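Local atomic coordinates of putative PLP-dependent aminotransferase (Bacillus cereus ATCC 10987, PDB entry 3JU7), a protein that probably binds pyridoxal phosphate and acts as an aminotransferase of the DegT/DnrJ/EryC1/StrS family. Residues M143-Y148 with M173-D178. Residues are numbered along the deposited sequence; the frame is centred on the assembly and turned at random.
Sequences MNLEEY and MHYGQD
The backbones of Leu145 and Gly176 stay 7.4 Å apart (CA to CA), and the link runs from side chain to backbone, chiefly from the Tyr175 hydroxyl to the Met143 carbonyl. The phenol donates from OH to the backbone O of Met143 at 2.6 Å; a C=O...OH angle of 136° in the carbonyl plane puts the donor on a lone pair. The ring meets the Met143 carbonyl at its edge; chi1 of -175° swings it away from its own N and carries the hydroxyl across. Apolar groups gather around Tyr175 OH: CB of selenomethionine Met143 at 3.6 Å and CD2 of Leu145 at 3.4 Å. The Leu145 side chain crosses the tyrosine at about a right angle, its CD1 4.0 Å from Tyr175 CZ. Tyr175 and Gly176 are the central pair of a type II beta turn, closed by Gln177 N to His174 O, that follows strand 173-174, the antiparallel partner of 169-170. Gly176, at a positive phi of 100°, is approached by Leu145 CD1 at 3.9 Å from its CA. Asn144, just before the turn into helix 146-153, accepts a capping bond at OD1 from Glu146 N. Trp142 meets the Tyr175 ring edge-to-face, while Val160 touches both Met143 and Leu145.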
HETATM    1  N   MSE A 143       6.915 -14.340  21.552  1.00 24.53           N
HETATM    2  CA  MSE A 143       5.694 -14.210  22.357  1.00 23.20           C
HETATM    3  C   MSE A 143       4.856 -15.432  22.093  1.00 24.58           C
HETATM    4  O   MSE A 143       4.336 -15.625  20.990  1.00 24.92           O
HETATM    5  CB  MSE A 143       4.920 -12.973  21.966  1.00 23.27           C
HETATM    6  CG  MSE A 143       3.633 -12.786  22.741  1.00 22.56           C
HETATM    7 SE   MSE A 143       2.713 -11.224  22.106  0.75 18.93          SE
HETATM    8  CE  MSE A 143       2.073 -11.875  20.371  1.00 21.71           C
ATOM      9  N   ASN A 144       4.735 -16.279  23.106  1.00 26.23           N
ATOM     10  CA  ASN A 144       4.055 -17.538  22.959  1.00 26.56           C
ATOM     11  C   ASN A 144       2.595 -17.308  22.607  1.00 26.14           C
ATOM     12  O   ASN A 144       1.977 -16.413  23.163  1.00 26.83           O
ATOM     13  CB  ASN A 144       4.147 -18.345  24.247  1.00 29.05           C
ATOM     14  CG  ASN A 144       3.882 -19.810  24.013  1.00 39.20           C
ATOM     15  OD1 ASN A 144       2.716 -20.249  23.887  1.00 40.95           O
ATOM     16  ND2 ASN A 144       4.975 -20.593  23.931  1.00 47.63           N
ATOM     17  N   LEU A 145       2.045 -18.134  21.710  1.00 26.77           N
ATOM     18  CA  LEU A 145       0.697 -17.911  21.164  1.00 27.70           C
ATOM     19  C   LEU A 145      -0.380 -18.886  21.650  1.00 27.09           C
ATOM     20  O   LEU A 145      -1.511 -18.820  21.159  1.00 26.35           O
ATOM     21  CB  LEU A 145       0.742 -17.918  19.622  1.00 26.98           C
ATOM     22  CG  LEU A 145       1.576 -16.798  19.007  1.00 28.65           C
ATOM     23  CD1 LEU A 145       1.647 -16.953  17.506  1.00 14.92           C
ATOM     24  CD2 LEU A 145       0.978 -15.449  19.394  1.00 21.95           C
ATOM     25  N   GLU A 146      -0.040 -19.776  22.597  1.00 25.66           N
ATOM     26  CA  GLU A 146      -1.008 -20.720  23.177  1.00 24.55           C
ATOM     27  C   GLU A 146      -2.317 -20.052  23.635  1.00 23.84           C
ATOM     28  O   GLU A 146      -3.374 -20.504  23.304  1.00 22.99           O
ATOM     29  CB  GLU A 146      -0.389 -21.462  24.372  1.00 22.69           C
ATOM     30  N   GLU A 147      -2.231 -18.963  24.385  1.00 26.57           N
ATOM     31  CA  GLU A 147      -3.410 -18.332  24.953  1.00 28.59           C
ATOM     32  C   GLU A 147      -4.193 -17.590  23.883  1.00 27.34           C
ATOM     33  O   GLU A 147      -5.414 -17.478  23.968  1.00 27.04           O
ATOM     34  CB  GLU A 147      -3.023 -17.370  26.091  1.00 32.97           C
ATOM     35  CG  GLU A 147      -2.105 -17.968  27.215  1.00 44.75           C
ATOM     36  CD  GLU A 147      -2.820 -18.940  28.158  1.00 60.17           C
ATOM     37  OE1 GLU A 147      -3.282 -20.011  27.687  1.00 69.19           O
ATOM     38  OE2 GLU A 147      -2.895 -18.646  29.380  1.00 65.15           O
ATOM     39  N   TYR A 148      -3.491 -17.098  22.866  1.00 25.09           N
ATOM     40  CA  TYR A 148      -4.131 -16.394  21.742  1.00 23.99           C
ATOM     41  C   TYR A 148      -4.869 -17.385  20.857  1.00 25.28           C
ATOM     42  O   TYR A 148      -5.957 -17.095  20.314  1.00 23.98           O
ATOM     43  CB  TYR A 148      -3.097 -15.563  20.958  1.00 20.90           C
ATOM     44  CG  TYR A 148      -2.663 -14.344  21.780  1.00 22.22           C
ATOM     45  CD1 TYR A 148      -3.535 -13.276  21.997  1.00 23.14           C
ATOM     46  CD2 TYR A 148      -1.416 -14.288  22.379  1.00 22.73           C
ATOM     47  CE1 TYR A 148      -3.151 -12.172  22.781  1.00 26.87           C
ATOM     48  CE2 TYR A 148      -1.027 -13.190  23.166  1.00 25.08           C
ATOM     49  CZ  TYR A 148      -1.879 -12.154  23.358  1.00 17.55           C
ATOM     50  OH  TYR A 148      -1.495 -11.113  24.153  1.00 30.17           O
HETATM   51  N   MSE A 173      11.374 -24.177  15.026  1.00 30.42           N
HETATM   52  CA  MSE A 173      10.061 -23.820  14.538  1.00 28.85           C
HETATM   53  C   MSE A 173      10.046 -22.333  14.270  1.00 27.33           C
HETATM   54  O   MSE A 173      10.596 -21.555  15.059  1.00 25.74           O
HETATM   55  CB  MSE A 173       8.999 -24.217  15.556  1.00 31.03           C
HETATM   56  CG  MSE A 173       7.761 -23.338  15.582  1.00 33.13           C
HETATM   57 SE   MSE A 173       6.416 -24.130  16.700  0.75 30.54          SE
HETATM   58  CE  MSE A 173       5.641 -22.537  17.422  1.00 28.95           C
ATOM     59  N   HIS A 174       9.410 -21.941  13.159  1.00 26.04           N
ATOM     60  CA  HIS A 174       9.288 -20.540  12.824  1.00 24.09           C
ATOM     61  C   HIS A 174       8.181 -19.908  13.671  1.00 23.97           C
ATOM     62  O   HIS A 174       7.145 -20.519  13.911  1.00 24.76           O
ATOM     63  CB  HIS A 174       9.017 -20.338  11.341  1.00 23.74           C
ATOM     64  CG  HIS A 174       9.045 -18.900  10.923  1.00 27.82           C
ATOM     65  ND1 HIS A 174       7.909 -18.134  10.832  1.00 36.45           N
ATOM     66  CD2 HIS A 174      10.074 -18.084  10.603  1.00 28.41           C
ATOM     67  CE1 HIS A 174       8.235 -16.909  10.467  1.00 39.19           C
ATOM     68  NE2 HIS A 174       9.545 -16.854  10.321  1.00 26.56           N
ATOM     69  N   TYR A 175       8.410 -18.679  14.106  1.00 22.87           N
ATOM     70  CA  TYR A 175       7.432 -17.966  14.890  1.00 24.07           C
ATOM     71  C   TYR A 175       6.098 -17.880  14.163  1.00 26.03           C
ATOM     72  O   TYR A 175       6.068 -17.412  13.024  1.00 27.43           O
ATOM     73  CB  TYR A 175       7.898 -16.544  15.183  1.00 24.26           C
ATOM     74  CG  TYR A 175       6.913 -15.884  16.090  1.00 26.45           C
ATOM     75  CD1 TYR A 175       6.925 -16.167  17.441  1.00 22.46           C
ATOM     76  CD2 TYR A 175       5.919 -15.056  15.601  1.00 27.33           C
ATOM     77  CE1 TYR A 175       6.020 -15.627  18.292  1.00 23.53           C
ATOM     78  CE2 TYR A 175       4.977 -14.490  16.472  1.00 28.63           C
ATOM     79  CZ  TYR A 175       5.043 -14.797  17.820  1.00 23.15           C
ATOM     80  OH  TYR A 175       4.150 -14.284  18.735  1.00 19.12           O
ATOM     81  N   GLY A 176       5.034 -18.323  14.847  1.00 24.75           N
ATOM     82  CA  GLY A 176       3.652 -18.267  14.369  1.00 25.64           C
ATOM     83  C   GLY A 176       3.086 -19.562  13.785  1.00 25.00           C
ATOM     84  O   GLY A 176       1.902 -19.632  13.424  1.00 26.58           O
ATOM     85  N   GLN A 177       3.935 -20.579  13.694  1.00 24.62           N
ATOM     86  CA  GLN A 177       3.590 -21.841  13.023  1.00 22.65           C
ATOM     87  C   GLN A 177       2.253 -22.366  13.529  1.00 23.47           C
ATOM     88  O   GLN A 177       2.025 -22.403  14.750  1.00 25.28           O
ATOM     89  CB  GLN A 177       4.699 -22.866  13.259  1.00 21.28           C
ATOM     90  CG  GLN A 177       4.470 -24.276  12.620  1.00 20.55           C
ATOM     91  CD  GLN A 177       4.564 -24.231  11.106  1.00 24.74           C
ATOM     92  OE1 GLN A 177       5.606 -23.846  10.561  1.00 23.35           O
ATOM     93  NE2 GLN A 177       3.462 -24.564  10.414  1.00 18.30           N
ATOM     94  N   ASP A 178       1.373 -22.731  12.595  1.00 20.89           N
ATOM     95  CA  ASP A 178       0.098 -23.364  12.896  1.00 20.58           C
ATOM     96  C   ASP A 178      -0.887 -22.471  13.648  1.00 21.41           C
ATOM     97  O   ASP A 178      -1.909 -22.946  14.087  1.00 23.03           O
ATOM     98  CB  ASP A 178       0.287 -24.695  13.671  1.00 19.66           C
ATOM     99  CG  ASP A 178       1.039 -25.760  12.856  1.00 27.93           C
ATOM    100  OD1 ASP A 178       1.187 -25.584  11.638  1.00 25.13           O
ATOM    101  OD2 ASP A 178       1.507 -26.771  13.436  1.00 24.57           O
TER